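Local coordinates for protein xylulose kinase (PDB 3I8B) that probably phosphorylates D-xylulose to D-xylulose 5-phosphate at the expense of ATP, as a member of the FGGY family of carbohydrate kinases, at residues A[11-14]-A[15-18]. Numbering follows the deposited sequence.
Sequences DTST and QSCK
A chi1 of 169° throws the carboxylate of D11 away from its amide N and lays it beside the side chain of K18, whose chain runs extended beyond CG in the same direction. The flank of the lysine meets the acid through CD, 4.0 Å from D11 OD2, while the charges stay apart, D11 OD2 and K18 NZ being separated by 4.4 Å. A water bridges them, donating to D11 OD2 and accepting from K18 NZ; the ammonium group also forms a salt bridge with E459, just ahead of helix 460-474.

Behind this pair the backbones form an antiparallel hydrogen-bonded pair: D11 N to K18 O and K18 N to D11 O are both 2.9 Å. T12 and C17 make the next, non-hydrogen-bonded pair, on the other face of the sheet, where T12 CB lies 4.2 Å from C17 SG and the cysteine packs against helix 46-58. Nearer the turn, S13 N donates to S16 O (2.9 Å), and S13 OG, set between its backbone N and carbonyl carbon at chi1 66°, accepts a longer bond from S16 N (3.3 Å). A second water donates to D11 O and bonds S13 OG and, weakly, S16 OG, so it joins the two strands just short of the turn. At the turn itself, T14 OG1 hydrogen-bonds to W93 and Q73.

The side chain of D11, predicted to be important for activity, lies about 5 Å from that of D274, the probable proton acceptor. Strands 6-12 and 16-23, joined by this tight turn, make the first beta hairpin of the actin-like ATPase fold in the N-terminal FGGY domain; it corresponds to the phosphate 1 loop, which in relatives lies beside the nucleotide phosphates.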
loop_
_atom_site.group_PDB
_atom_site.type_symbol
_atom_site.label_atom_id
_atom_site.label_comp_id
_atom_site.label_asym_id
_atom_site.label_seq_id
_atom_site.Cartn_x
_atom_site.Cartn_y
_atom_site.Cartn_z
ATOM N N ASP A 11 -11.372 -4.012 -7.565
ATOM C CA ASP A 11 -10.433 -3.021 -7.072
ATOM C C ASP A 11 -11.219 -1.833 -6.500
ATOM O O ASP A 11 -11.722 -0.984 -7.237
ATOM C CB ASP A 11 -9.504 -2.579 -8.200
ATOM C CG ASP A 11 -8.679 -1.353 -7.843
ATOM O OD1 ASP A 11 -8.646 -0.960 -6.657
ATOM O OD2 ASP A 11 -8.047 -0.782 -8.759
ATOM N N THR A 12 -11.376 -1.806 -5.184
ATOM C CA THR A 12 -12.039 -0.665 -4.563
ATOM C C THR A 12 -10.958 0.288 -4.024
ATOM O O THR A 12 -10.340 0.039 -2.994
ATOM C CB THR A 12 -13.057 -1.115 -3.498
ATOM O OG1 THR A 12 -13.772 0.017 -2.998
ATOM C CG2 THR A 12 -12.373 -1.863 -2.331
ATOM N N SER A 13 -10.701 1.353 -4.773
ATOM C CA SER A 13 -9.655 2.309 -4.430
ATOM C C SER A 13 -10.298 3.559 -3.851
ATOM O O SER A 13 -11.518 3.667 -3.804
ATOM C CB SER A 13 -8.850 2.685 -5.676
ATOM O OG SER A 13 -9.671 3.397 -6.610
ATOM N N THR A 14 -9.482 4.512 -3.403
ATOM C CA THR A 14 -10.034 5.751 -2.889
ATOM C C THR A 14 -10.996 6.362 -3.911
ATOM O O THR A 14 -12.118 6.760 -3.575
ATOM C CB THR A 14 -8.913 6.728 -2.512
ATOM O OG1 THR A 14 -8.020 6.075 -1.596
ATOM C CG2 THR A 14 -9.485 7.976 -1.862
ATOM N N GLN A 15 -10.579 6.390 -5.171
ATOM C CA GLN A 15 -11.309 7.154 -6.175
ATOM C C GLN A 15 -12.485 6.457 -6.836
ATOM O O GLN A 15 -13.449 7.124 -7.233
ATOM C CB GLN A 15 -10.350 7.710 -7.226
ATOM C CG GLN A 15 -9.573 8.901 -6.701
ATOM C CD GLN A 15 -8.385 9.253 -7.572
ATOM O OE1 GLN A 15 -8.316 10.349 -8.137
ATOM N NE2 GLN A 15 -7.439 8.326 -7.688
ATOM N N SER A 16 -12.428 5.128 -6.924
ATOM C CA SER A 16 -13.436 4.394 -7.670
ATOM C C SER A 16 -13.448 2.892 -7.364
ATOM O O SER A 16 -12.562 2.365 -6.686
ATOM C CB SER A 16 -13.197 4.581 -9.173
ATOM O OG SER A 16 -12.047 3.857 -9.594
ATOM N N CYS A 17 -14.466 2.216 -7.892
ATOM C CA CYS A 17 -14.525 0.773 -7.864
ATOM C C CYS A 17 -14.393 0.227 -9.291
ATOM O O CYS A 17 -15.067 0.688 -10.199
ATOM C CB CYS A 17 -15.837 0.305 -7.248
ATOM S SG CYS A 17 -15.787 -1.429 -6.713
ATOM N N LYS A 18 -13.525 -0.755 -9.482
ATOM C CA LYS A 18 -13.403 -1.410 -10.785
ATOM C C LYS A 18 -13.740 -2.880 -10.627
ATOM O O LYS A 18 -13.411 -3.482 -9.602
ATOM C CB LYS A 18 -11.993 -1.250 -11.339
ATOM C CG LYS A 18 -11.677 0.187 -11.737
ATOM C CD LYS A 18 -10.193 0.399 -11.862
ATOM C CE LYS A 18 -9.894 1.813 -12.339
ATOM N NZ LYS A 18 -8.446 2.079 -12.132
HETATM O O HOH W 1 -10.391 1.199 -8.498
HETATM O O HOH W 2 -8.079 1.950 -9.365
#